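Local atomic coordinates of putative cellulase CEL6 (Mycobacterium tuberculosis, PDB entry 1UP3), a protein that probably hydrolyses the internal beta-1,4-glucosidic bonds of cellulose, as an endoglucanase of glycoside hydrolase family 6. Residues N3-K8 against A152-V157; P9-P14 against Q65-M70; A36-S41 against Y257-R262; P71-Y76 against S111-I116. One frame throughout, in Å; residues are numbered along the deposited sequence.

Contact 1 of 4, residues N3-K8 against A152-V157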
loop_
_atom_site.group_PDB
_atom_site.type_symbol
_atom_site.label_atom_id
_atom_site.label_comp_id
_atom_site.label_asym_id
_atom_site.label_seq_id
_atom_site.Cartn_x
_atom_site.Cartn_y
_atom_site.Cartn_z
ATOM N N ASN A 3 14.079 8.393 -11.195
ATOM C CA ASN A 3 13.307 7.599 -10.217
ATOM C C ASN A 3 13.461 8.242 -8.843
ATOM O O ASN A 3 14.573 8.254 -8.312
ATOM C CB ASN A 3 13.856 6.203 -10.226
ATOM C CG ASN A 3 13.090 5.252 -9.337
ATOM O OD1 ASN A 3 12.238 5.686 -8.561
ATOM N ND2 ASN A 3 13.372 3.942 -9.489
ATOM N N PRO A 4 12.388 8.773 -8.257
ATOM C CA PRO A 4 12.472 9.414 -6.938
ATOM C C PRO A 4 12.791 8.439 -5.789
ATOM O O PRO A 4 13.105 8.844 -4.675
ATOM C CB PRO A 4 11.066 10.026 -6.763
ATOM C CG PRO A 4 10.164 9.161 -7.559
ATOM C CD PRO A 4 10.988 8.738 -8.759
ATOM N N LEU A 5 12.724 7.146 -6.053
ATOM C CA LEU A 5 12.877 6.139 -5.010
ATOM C C LEU A 5 14.286 5.560 -4.952
ATOM O O LEU A 5 14.572 4.729 -4.102
ATOM C CB LEU A 5 11.891 4.983 -5.220
ATOM C CG LEU A 5 10.423 5.384 -5.318
ATOM C CD1 LEU A 5 9.520 4.148 -5.290
ATOM C CD2 LEU A 5 10.032 6.317 -4.193
ATOM N N ALA A 6 15.156 5.971 -5.881
ATOM C CA ALA A 6 16.503 5.430 -5.947
ATOM C C ALA A 6 17.373 6.314 -5.038
ATOM O O ALA A 6 16.967 7.384 -4.641
ATOM C CB ALA A 6 16.986 5.408 -7.382
ATOM N N GLY A 7 18.540 5.877 -4.636
ATOM C CA GLY A 7 19.328 6.833 -3.848
ATOM C C GLY A 7 19.222 6.822 -2.329
ATOM O O GLY A 7 20.171 7.275 -1.689
ATOM N N LYS A 8 18.154 6.298 -1.714
ATOM C CA LYS A 8 18.346 5.857 -0.325
ATOM C C LYS A 8 17.527 4.678 0.073
ATOM O O LYS A 8 16.519 4.380 -0.579
ATOM C CB LYS A 8 18.168 7.000 0.642
ATOM C CG LYS A 8 16.840 7.580 0.620
ATOM C CD LYS A 8 16.840 8.962 1.298
ATOM C CE LYS A 8 15.571 9.702 1.021
ATOM N NZ LYS A 8 15.486 10.031 -0.449
ATOM N N ALA A 152 8.744 16.803 -2.523
ATOM C CA ALA A 152 9.518 15.627 -2.211
ATOM C C ALA A 152 8.673 14.393 -1.937
ATOM O O ALA A 152 9.218 13.346 -1.551
ATOM C CB ALA A 152 10.438 15.897 -0.999
ATOM N N ALA A 153 7.368 14.494 -2.144
ATOM C CA ALA A 153 6.489 13.337 -1.991
ATOM C C ALA A 153 6.343 12.652 -3.339
ATOM O O ALA A 153 5.985 13.278 -4.320
ATOM C CB ALA A 153 5.151 13.739 -1.480
ATOM N N ALA A 154 6.669 11.362 -3.375
ATOM C CA ALA A 154 6.477 10.513 -4.533
ATOM C C ALA A 154 5.154 9.816 -4.328
ATOM O O ALA A 154 5.033 8.961 -3.457
ATOM C CB ALA A 154 7.582 9.534 -4.676
ATOM N N VAL A 155 4.156 10.212 -5.106
ATOM C CA VAL A 155 2.756 9.820 -4.845
ATOM C C VAL A 155 2.319 8.790 -5.874
ATOM O O VAL A 155 2.436 9.035 -7.086
ATOM C CB VAL A 155 1.816 11.043 -4.848
ATOM C CG1 VAL A 155 0.351 10.599 -4.600
ATOM C CG2 VAL A 155 2.263 12.062 -3.805
ATOM N N TYR A 156 1.798 7.671 -5.380
ATOM C CA TYR A 156 1.344 6.562 -6.227
ATOM C C TYR A 156 -0.106 6.279 -5.863
ATOM O O TYR A 156 -0.420 5.930 -4.723
ATOM C CB TYR A 156 2.198 5.293 -6.037
ATOM C CG TYR A 156 3.651 5.495 -6.420
ATOM C CD1 TYR A 156 4.570 5.939 -5.484
ATOM C CD2 TYR A 156 4.108 5.271 -7.716
ATOM C CE1 TYR A 156 5.887 6.161 -5.799
ATOM C CE2 TYR A 156 5.456 5.517 -8.038
ATOM C CZ TYR A 156 6.322 5.966 -7.087
ATOM O OH TYR A 156 7.648 6.189 -7.392
ATOM N N VAL A 157 -1.009 6.455 -6.814
ATOM C CA VAL A 157 -2.432 6.183 -6.598
ATOM C C VAL A 157 -2.706 4.705 -6.770
ATOM O O VAL A 157 -2.301 4.086 -7.754
ATOM C CB VAL A 157 -3.284 6.968 -7.640
ATOM C CG1 VAL A 157 -4.730 6.640 -7.458
ATOM C CG2 VAL A 157 -2.973 8.468 -7.510
#
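L5 and Y156 reach toward each other tip to tip: CD1 of the leucine lies 3.5 Å from the phenolic OH of Y156, and the branch point CG of L5 stands 3.6 Å from that same oxygen. The aromatic ring is approached obliquely, with L5 CD1 4.1 Å from Y156 CZ. The other methyl of the leucine, CD2, turns to A154 and comes 4.1 Å from its CB. P4 fills in beside it, its ring atom CG being 3.9 Å from A154 CB and equally close to Y156 OH, so that two side chains of the loop close in on a single hydroxyl.

One shell further out, a type I turn from N3 to A6 presents P4 and L5 at its two central positions. N3 steadies it as an Asx turn. With CG anti to the backbone N (chi1 -176°), its OD1 accepts the N-H of L5 at 2.9 Å, the donor standing well above the carbonyl plane. The amide's other end, ND2, bonds to the backbone O of D255 on strand 254-258. Strand 153-158 contributes A154 and Y156, both directed at the loop, and T114 of the adjoining strand also meets L5.

No hydrogen bond joins the two segments; carbon atoms of P4 and L5 pack against the A154 methyl and round the phenolic oxygen of Y156. The polar need of that oxygen is met instead by the carboxylate OD2 of D255. Hydrocarbon packed against the buried hydroxyl would be expected to limit competition from water for its bond to D255, and so to strengthen a tie between two strands of the family 6 barrel.

Contact 2 of 4, residues P9-P14 against Q65-M70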
loop_
_atom_site.group_PDB
_atom_site.type_symbol
_atom_site.label_atom_id
_atom_site.label_comp_id
_atom_site.label_asym_id
_atom_site.label_seq_id
_atom_site.Cartn_x
_atom_site.Cartn_y
_atom_site.Cartn_z
ATOM N N PRO A 9 17.943 3.977 1.115
ATOM C CA PRO A 9 17.197 2.794 1.489
ATOM C C PRO A 9 15.807 3.150 1.981
ATOM O O PRO A 9 15.587 4.257 2.450
ATOM C CB PRO A 9 18.026 2.161 2.603
ATOM C CG PRO A 9 18.832 3.272 3.161
ATOM C CD PRO A 9 19.099 4.221 2.007
ATOM N N PHE A 10 14.883 2.199 1.860
ATOM C CA PHE A 10 13.563 2.365 2.428
ATOM C C PHE A 10 13.639 2.190 3.955
ATOM O O PHE A 10 14.406 1.376 4.483
ATOM C CB PHE A 10 12.574 1.386 1.786
ATOM C CG PHE A 10 12.429 1.586 0.298
ATOM C CD1 PHE A 10 11.869 2.737 -0.190
ATOM C CD2 PHE A 10 12.894 0.626 -0.593
ATOM C CE1 PHE A 10 11.741 2.957 -1.546
ATOM C CE2 PHE A 10 12.800 0.852 -1.982
ATOM C CZ PHE A 10 12.236 2.006 -2.443
ATOM N N TYR A 11 12.818 2.956 4.660
ATOM C CA TYR A 11 12.841 2.970 6.129
ATOM C C TYR A 11 12.279 1.709 6.760
ATOM O O TYR A 11 11.175 1.295 6.430
ATOM C CB TYR A 11 12.047 4.164 6.603
ATOM C CG TYR A 11 12.004 4.401 8.107
ATOM C CD1 TYR A 11 13.154 4.508 8.853
ATOM C CD2 TYR A 11 10.793 4.585 8.751
ATOM C CE1 TYR A 11 13.090 4.767 10.245
ATOM C CE2 TYR A 11 10.729 4.820 10.088
ATOM C CZ TYR A 11 11.882 4.908 10.839
ATOM O OH TYR A 11 11.790 5.142 12.201
ATOM N N VAL A 12 13.052 1.127 7.677
ATOM C CA VAL A 12 12.597 0.017 8.489
ATOM C C VAL A 12 11.987 0.598 9.779
ATOM O O VAL A 12 12.694 1.240 10.578
ATOM C CB VAL A 12 13.723 -0.904 8.792
ATOM C CG1 VAL A 12 13.247 -2.020 9.743
ATOM C CG2 VAL A 12 14.303 -1.488 7.501
ATOM N N ASP A 13 10.697 0.355 9.981
ATOM C CA ASP A 13 9.958 0.819 11.160
ATOM C C ASP A 13 10.469 0.051 12.388
ATOM O O ASP A 13 10.280 -1.174 12.483
ATOM C CB ASP A 13 8.480 0.532 10.938
ATOM C CG ASP A 13 7.600 1.003 12.081
ATOM O OD1 ASP A 13 8.142 1.402 13.143
ATOM O OD2 ASP A 13 6.345 0.878 12.001
ATOM N N PRO A 14 11.135 0.721 13.324
ATOM C CA PRO A 14 11.717 0.011 14.475
ATOM C C PRO A 14 10.677 -0.433 15.518
ATOM O O PRO A 14 11.053 -1.141 16.454
ATOM C CB PRO A 14 12.671 1.062 15.079
ATOM C CG PRO A 14 12.024 2.324 14.752
ATOM C CD PRO A 14 11.394 2.174 13.379
ATOM N N GLN A 65 14.033 10.414 7.919
ATOM C CA GLN A 65 15.115 11.337 7.515
ATOM C C GLN A 65 16.313 11.216 8.430
ATOM O O GLN A 65 17.467 11.233 7.950
ATOM C CB GLN A 65 14.636 12.768 7.485
ATOM C CG GLN A 65 15.675 13.781 7.081
ATOM C CD GLN A 65 15.056 15.102 6.730
ATOM O OE1 GLN A 65 14.487 15.742 7.601
ATOM N NE2 GLN A 65 15.109 15.485 5.452
ATOM N N ALA A 66 16.059 11.085 9.720
ATOM C CA ALA A 66 17.156 10.896 10.699
ATOM C C ALA A 66 17.916 9.596 10.499
ATOM O O ALA A 66 19.055 9.465 10.968
ATOM C CB ALA A 66 16.610 11.008 12.125
ATOM N N ALA A 67 17.246 8.585 9.906
ATOM C CA ALA A 67 17.857 7.306 9.550
ATOM C C ALA A 67 18.449 7.272 8.147
ATOM O O ALA A 67 18.957 6.246 7.734
ATOM C CB ALA A 67 16.826 6.182 9.712
ATOM N N GLY A 68 18.417 8.393 7.433
ATOM C CA GLY A 68 18.909 8.471 6.068
ATOM C C GLY A 68 18.113 7.628 5.094
ATOM O O GLY A 68 18.671 7.083 4.142
ATOM N N ALA A 69 16.801 7.551 5.323
ATOM C CA ALA A 69 15.952 6.598 4.631
ATOM C C ALA A 69 14.651 7.204 4.112
ATOM O O ALA A 69 14.173 8.222 4.641
ATOM C CB ALA A 69 15.602 5.421 5.561
ATOM N N MET A 70 14.056 6.551 3.103
ATOM C CA MET A 70 12.787 6.977 2.507
ATOM C C MET A 70 11.616 6.293 3.227
ATOM O O MET A 70 11.505 5.082 3.171
ATOM C CB MET A 70 12.741 6.604 1.012
ATOM C CG MET A 70 11.421 6.873 0.321
ATOM S SD MET A 70 10.924 8.551 0.253
ATOM C CE MET A 70 11.852 9.159 -1.076
#
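Y11 sends CG anti to its backbone N (chi1 -177°), starting the ring on a course alongside A69 and A67, whereas F10 has CG anti to its carbonyl carbon (chi1 -61°); the phenylalanine side chain leads away overall, though the CD1 corner of its ring still touches M70. The tyrosine meets the two alanines at different heights: its CB is 3.9 Å from A69 CB, and further out its CE1 is 4.0 Å from A67 CB, both methyls lying oblique to the ring. F10 and M70 cross obliquely, with CD1 of the phenylalanine 4.1 Å from CB of the methionine. Beyond CB the methionine chain bends at chi2 and chi3 and its end leads away.

Between these two pairs runs the backbone link, a single beta bridge of F10 with M70. M70 N donates to P9 O at 2.8 Å, and Y11 N donates to M70 O at 2.9 Å from well above that carbonyl plane. M70 belongs to the connection from helix 50-66 to strand 72-75 in the alpha/beta barrel, and F10 to the N-terminal loop, which the bridge fastens to it. That helix ends in a Schellman motif, where G68 takes positive phi and its N bonds back to Q65 O.

The glycine's own carbonyl, G68 O, lies 3.6 Å from CD of P9. The Y11 ring also meets Y60 of helix 50-66 edge to face, and its hydroxyl hydrogen-bonds a polyether molecule, probably from the crystallisation liquor.

Contact 3 of 4, residues A36-S41 against Y257-R262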
loop_
_atom_site.group_PDB
_atom_site.type_symbol
_atom_site.label_atom_id
_atom_site.label_comp_id
_atom_site.label_asym_id
_atom_site.label_seq_id
_atom_site.Cartn_x
_atom_site.Cartn_y
_atom_site.Cartn_z
ATOM N N ALA A 36 10.933 -8.576 10.192
ATOM C CA ALA A 36 11.082 -7.352 10.962
ATOM C C ALA A 36 12.104 -6.381 10.419
ATOM O O ALA A 36 11.944 -5.180 10.563
ATOM C CB ALA A 36 11.449 -7.695 12.382
ATOM N N ASN A 37 13.168 -6.903 9.825
ATOM C CA ASN A 37 14.252 -6.057 9.330
ATOM C C ASN A 37 14.068 -5.645 7.857
ATOM O O ASN A 37 15.001 -5.073 7.255
ATOM C CB ASN A 37 15.574 -6.803 9.479
ATOM C CG ASN A 37 16.076 -6.817 10.896
ATOM O OD1 ASN A 37 15.928 -5.826 11.636
ATOM N ND2 ASN A 37 16.774 -7.890 11.260
ATOM N N THR A 38 12.918 -5.961 7.269
ATOM C CA THR A 38 12.623 -5.571 5.878
ATOM C C THR A 38 11.729 -4.347 5.914
ATOM O O THR A 38 10.684 -4.353 6.581
ATOM C CB THR A 38 11.901 -6.723 5.149
ATOM O OG1 THR A 38 12.711 -7.906 5.257
ATOM C CG2 THR A 38 11.820 -6.475 3.681
ATOM N N PRO A 39 12.060 -3.312 5.156
ATOM C CA PRO A 39 11.205 -2.106 5.152
ATOM C C PRO A 39 9.819 -2.360 4.553
ATOM O O PRO A 39 9.699 -3.038 3.509
ATOM C CB PRO A 39 11.978 -1.112 4.286
ATOM C CG PRO A 39 12.942 -1.918 3.528
ATOM C CD PRO A 39 13.209 -3.195 4.228
ATOM N N GLN A 40 8.776 -1.821 5.184
ATOM C CA GLN A 40 7.410 -2.088 4.716
ATOM C C GLN A 40 6.729 -0.750 4.390
ATOM O O GLN A 40 7.340 0.082 3.760
ATOM C CB GLN A 40 6.685 -3.038 5.689
ATOM C CG GLN A 40 7.416 -4.384 5.692
ATOM C CD GLN A 40 7.118 -5.267 6.889
ATOM O OE1 GLN A 40 5.983 -5.394 7.285
ATOM N NE2 GLN A 40 8.146 -5.891 7.440
ATOM N N SER A 41 5.476 -0.552 4.739
ATOM C CA SER A 41 4.873 0.795 4.685
ATOM C C SER A 41 4.077 0.959 5.950
ATOM O O SER A 41 3.647 -0.038 6.567
ATOM C CB SER A 41 3.950 1.008 3.474
ATOM O OG SER A 41 2.733 0.289 3.630
ATOM N N TYR A 257 9.939 -2.375 -6.409
ATOM C CA TYR A 257 9.201 -3.390 -5.658
ATOM C C TYR A 257 9.190 -2.945 -4.208
ATOM O O TYR A 257 10.242 -2.583 -3.684
ATOM C CB TYR A 257 9.851 -4.777 -5.768
ATOM C CG TYR A 257 10.136 -5.272 -7.161
ATOM C CD1 TYR A 257 9.408 -4.846 -8.239
ATOM C CD2 TYR A 257 11.180 -6.179 -7.376
ATOM C CE1 TYR A 257 9.693 -5.313 -9.548
ATOM C CE2 TYR A 257 11.477 -6.634 -8.630
ATOM C CZ TYR A 257 10.737 -6.195 -9.713
ATOM O OH TYR A 257 11.030 -6.614 -10.974
ATOM N N LEU A 258 8.016 -2.874 -3.597
ATOM C CA LEU A 258 7.859 -2.472 -2.201
ATOM C C LEU A 258 7.129 -3.527 -1.420
ATOM O O LEU A 258 6.387 -4.339 -2.009
ATOM C CB LEU A 258 7.096 -1.148 -2.063
ATOM C CG LEU A 258 7.707 0.093 -2.739
ATOM C CD1 LEU A 258 6.737 1.257 -2.622
ATOM C CD2 LEU A 258 9.099 0.411 -2.163
ATOM N N TRP A 259 7.289 -3.513 -0.102
ATOM C CA TRP A 259 6.364 -4.310 0.733
ATOM C C TRP A 259 5.357 -3.323 1.310
ATOM O O TRP A 259 5.699 -2.564 2.216
ATOM C CB TRP A 259 7.099 -5.064 1.839
ATOM C CG TRP A 259 7.859 -6.256 1.363
ATOM C CD1 TRP A 259 8.166 -6.604 0.058
ATOM C CD2 TRP A 259 8.426 -7.274 2.189
ATOM N NE1 TRP A 259 8.926 -7.743 0.053
ATOM C CE2 TRP A 259 9.067 -8.199 1.336
ATOM C CE3 TRP A 259 8.427 -7.515 3.562
ATOM C CZ2 TRP A 259 9.747 -9.324 1.822
ATOM C CZ3 TRP A 259 9.088 -8.660 4.043
ATOM C CH2 TRP A 259 9.738 -9.528 3.164
ATOM N N ILE A 260 4.187 -3.242 0.693
ATOM C CA ILE A 260 3.163 -2.286 1.102
ATOM C C ILE A 260 2.317 -2.897 2.214
ATOM O O ILE A 260 2.321 -2.408 3.351
ATOM C CB ILE A 260 2.380 -1.771 -0.130
ATOM C CG1 ILE A 260 3.376 -1.130 -1.099
ATOM C CG2 ILE A 260 1.313 -0.746 0.346
ATOM C CD1 ILE A 260 2.804 -0.646 -2.384
ATOM N N LYS A 261 1.645 -4.003 1.921
ATOM C CA LYS A 261 1.095 -4.852 2.955
ATOM C C LYS A 261 2.217 -5.320 3.873
ATOM O O LYS A 261 3.319 -5.576 3.400
ATOM C CB LYS A 261 0.408 -6.056 2.303
ATOM C CG LYS A 261 0.009 -7.214 3.218
ATOM C CD LYS A 261 -1.182 -6.890 4.020
ATOM C CE LYS A 261 -1.469 -8.019 5.008
ATOM N NZ LYS A 261 -2.825 -7.888 5.576
ATOM N N ARG A 262 1.923 -5.399 5.183
ATOM C CA ARG A 262 2.879 -5.876 6.172
ATOM C C ARG A 262 2.687 -7.378 6.411
ATOM O O ARG A 262 1.667 -7.784 6.982
ATOM C CB ARG A 262 2.691 -5.118 7.478
ATOM C CG ARG A 262 3.091 -3.629 7.407
ATOM C CD ARG A 262 3.311 -2.924 8.770
ATOM N NE ARG A 262 4.114 -1.706 8.606
ATOM C CZ ARG A 262 4.705 -0.983 9.596
ATOM N NH1 ARG A 262 4.643 -1.307 10.877
ATOM N NH2 ARG A 262 5.376 0.093 9.270
HETATM O O HOH W 1 8.720 -1.445 1.414
#
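Q40 and W259 bring their backbones within 4.7 Å, CA to CA, yet the two segments do not pair as strands: S41 N approaches W259 O at too poor an angle to bond. A water stands in for part of the missing ladder. It accepts from W259 N at 2.9 Å and donates toward P39 O and Q40 O, though it cannot serve all the acceptors near it at once.

Among the side chains, T38 lays its CG2 methyl over one face of the indole of W259, 3.5 Å from the centroid of the six-membered ring and only 12° off its normal, a CH-pi contact. In the Q40 and S41 conformers given, each one of two deposited, CG of Q40 comes instead to the edge of that ring, beside CE3. The Q40 chain is extended beyond CG, and its NE2 donates to T38 O at 3.1 Å. W259 NE1 is held by A243 O. S41 OG donates to I260 O at 2.7 Å, a carbonyl that also accepts from W43 NE1. The S41 carbonyl takes R262 NE at 2.7 Å, from above the carbonyl plane, and a weak second bond from NH2, while NH1 forms a salt bridge with D13.

These bonds span the seam between the outermost strands, 42-44 and 254-258, where the seven-stranded barrel of glycoside hydrolase family 6 characteristically lacks continuous sheet pairing.

Contact 4 of 4, residues P71-Y76 against S111-I116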
loop_
_atom_site.group_PDB
_atom_site.type_symbol
_atom_site.label_atom_id
_atom_site.label_comp_id
_atom_site.label_asym_id
_atom_site.label_seq_id
_atom_site.Cartn_x
_atom_site.Cartn_y
_atom_site.Cartn_z
ATOM N N PRO A 71 10.747 7.080 3.864
ATOM C CA PRO A 71 9.553 6.506 4.495
ATOM C C PRO A 71 8.506 6.202 3.438
ATOM O O PRO A 71 8.372 6.949 2.485
ATOM C CB PRO A 71 9.089 7.614 5.428
ATOM C CG PRO A 71 9.481 8.817 4.753
ATOM C CD PRO A 71 10.782 8.545 4.024
ATOM N N VAL A 72 7.747 5.145 3.665
ATOM C CA VAL A 72 6.609 4.779 2.803
ATOM C C VAL A 72 5.377 4.756 3.687
ATOM O O VAL A 72 5.351 4.052 4.731
ATOM C CB VAL A 72 6.789 3.400 2.132
ATOM C CG1 VAL A 72 5.674 3.148 1.174
ATOM C CG2 VAL A 72 8.178 3.277 1.422
ATOM N N LEU A 73 4.398 5.585 3.319
ATOM C CA LEU A 73 3.152 5.739 4.049
ATOM C C LEU A 73 2.020 5.275 3.130
ATOM O O LEU A 73 2.014 5.614 1.945
ATOM C CB LEU A 73 2.934 7.191 4.465
ATOM C CG LEU A 73 3.986 7.613 5.508
ATOM C CD1 LEU A 73 4.391 9.004 5.238
ATOM C CD2 LEU A 73 3.452 7.495 6.899
ATOM N N THR A 74 1.069 4.541 3.697
ATOM C CA THR A 74 -0.131 4.117 2.987
ATOM C C THR A 74 -1.359 4.781 3.577
ATOM O O THR A 74 -1.603 4.645 4.767
ATOM C CB THR A 74 -0.237 2.630 3.050
ATOM O OG1 THR A 74 0.914 2.063 2.390
ATOM C CG2 THR A 74 -1.478 2.127 2.258
ATOM N N LEU A 75 -2.085 5.534 2.768
ATOM C CA LEU A 75 -3.301 6.189 3.238
ATOM C C LEU A 75 -4.485 5.279 2.973
ATOM O O LEU A 75 -4.748 4.916 1.838
ATOM C CB LEU A 75 -3.472 7.557 2.548
ATOM C CG LEU A 75 -2.295 8.525 2.718
ATOM C CD1 LEU A 75 -2.624 9.864 2.062
ATOM C CD2 LEU A 75 -1.909 8.752 4.180
ATOM N N TYR A 76 -5.243 4.949 4.014
ATOM C CA TYR A 76 -6.332 3.965 3.892
ATOM C C TYR A 76 -7.531 4.436 4.722
ATOM O O TYR A 76 -7.939 3.777 5.686
ATOM C CB TYR A 76 -5.803 2.590 4.342
ATOM C CG TYR A 76 -6.644 1.364 4.014
ATOM C CD1 TYR A 76 -7.141 1.185 2.732
ATOM C CD2 TYR A 76 -6.865 0.383 4.961
ATOM C CE1 TYR A 76 -7.898 0.058 2.383
ATOM C CE2 TYR A 76 -7.602 -0.766 4.654
ATOM C CZ TYR A 76 -8.092 -0.936 3.359
ATOM O OH TYR A 76 -8.842 -2.069 3.051
ATOM N N SER A 111 9.126 17.377 3.225
ATOM C CA SER A 111 9.954 16.215 3.543
ATOM C C SER A 111 9.793 15.076 2.548
ATOM O O SER A 111 8.705 14.898 1.954
ATOM C CB SER A 111 9.656 15.723 4.943
ATOM O OG SER A 111 9.861 16.784 5.865
ATOM N N PRO A 112 10.867 14.293 2.346
ATOM C CA PRO A 112 10.786 13.134 1.447
ATOM C C PRO A 112 9.814 12.093 1.980
ATOM O O PRO A 112 9.811 11.787 3.172
ATOM C CB PRO A 112 12.200 12.557 1.478
ATOM C CG PRO A 112 13.019 13.667 1.886
ATOM C CD PRO A 112 12.238 14.433 2.881
ATOM N N ALA A 113 8.966 11.572 1.103
ATOM C CA ALA A 113 8.059 10.487 1.469
ATOM C C ALA A 113 7.565 9.816 0.198
ATOM O O ALA A 113 7.449 10.459 -0.850
ATOM C CB ALA A 113 6.855 10.980 2.322
ATOM N N THR A 114 7.266 8.542 0.318
ATOM C CA THR A 114 6.544 7.787 -0.692
ATOM C C THR A 114 5.139 7.542 -0.144
ATOM O O THR A 114 5.002 7.127 1.010
ATOM C CB THR A 114 7.281 6.486 -0.923
ATOM O OG1 THR A 114 8.585 6.746 -1.443
ATOM C CG2 THR A 114 6.570 5.584 -1.973
ATOM N N ILE A 115 4.111 7.912 -0.910
ATOM C CA ILE A 115 2.730 7.836 -0.445
ATOM C C ILE A 115 1.956 6.941 -1.376
ATOM O O ILE A 115 1.934 7.194 -2.573
ATOM C CB ILE A 115 2.049 9.210 -0.377
ATOM C CG1 ILE A 115 2.943 10.250 0.326
ATOM C CG2 ILE A 115 0.673 9.085 0.310
ATOM C CD1 ILE A 115 3.264 9.967 1.769
ATOM N N ILE A 116 1.355 5.901 -0.806
ATOM C CA ILE A 116 0.461 4.989 -1.510
ATOM C C ILE A 116 -0.976 5.443 -1.164
ATOM O O ILE A 116 -1.408 5.378 -0.011
ATOM C CB ILE A 116 0.678 3.557 -1.082
ATOM C CG1 ILE A 116 2.165 3.136 -1.163
ATOM C CG2 ILE A 116 -0.265 2.633 -1.864
ATOM C CD1 ILE A 116 2.711 3.236 -2.545
#
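V72 and T114 lie side by side and point the same way from neighbouring parallel strands, the two strands of a beta-alpha-beta unit whose connection runs through helix 94-108. V72 CG2 is 4.1 Å from T114 CB. On this same face I116 follows: its CG1 comes 4.2 Å from V72 CG1, and its CB lies 3.8 Å from T74 OG1. That hydroxyl has its polar partner in S41 OG.

L73 and I115 likewise run side by side, but on the helix-covered face, where L73 touches Y60 of helix 50-66 and I115 touches L108 of helix 94-108. In the I115 conformer given, one of two deposited, its two branches divide their work: CD1 meets L73 CD1 at 3.8 Å, while CG2 meets L75 CD1 at the same distance.

Four backbone bonds hold the two strands in register. P71 O accepts from T114 N, L73 N donates to T114 O, and L75 N donates to I116 O, each donor nearly along the C=O axis. At L73 O the ladder has a double grip, with I116 N donating at 2.8 Å and the CA of I115 in C-H...O contact at 3.3 Å.

From the N terminus, the opening loop begins contact 1 and then, at once, contact 2; contact 3 opens next, at the entry to strand 42-44. Contact 2 is the first to close, a loop round helix 50-66 that ends before contact 4 opens, the two in series. Contact 4 joins the neighbouring strands 72-75 and 113-117. Contact 1 closes on strand 153-158, which borders 113-117, and so encloses contacts 2 and 4. Contact 3 closes last, past strand 254-258, crossing contacts 1 and 2 while enclosing contact 4. The N-terminal loop thus packs on strand 153-158 and on the connection before strand 72-75, and contact 3 ties the sheet's two outer strands together.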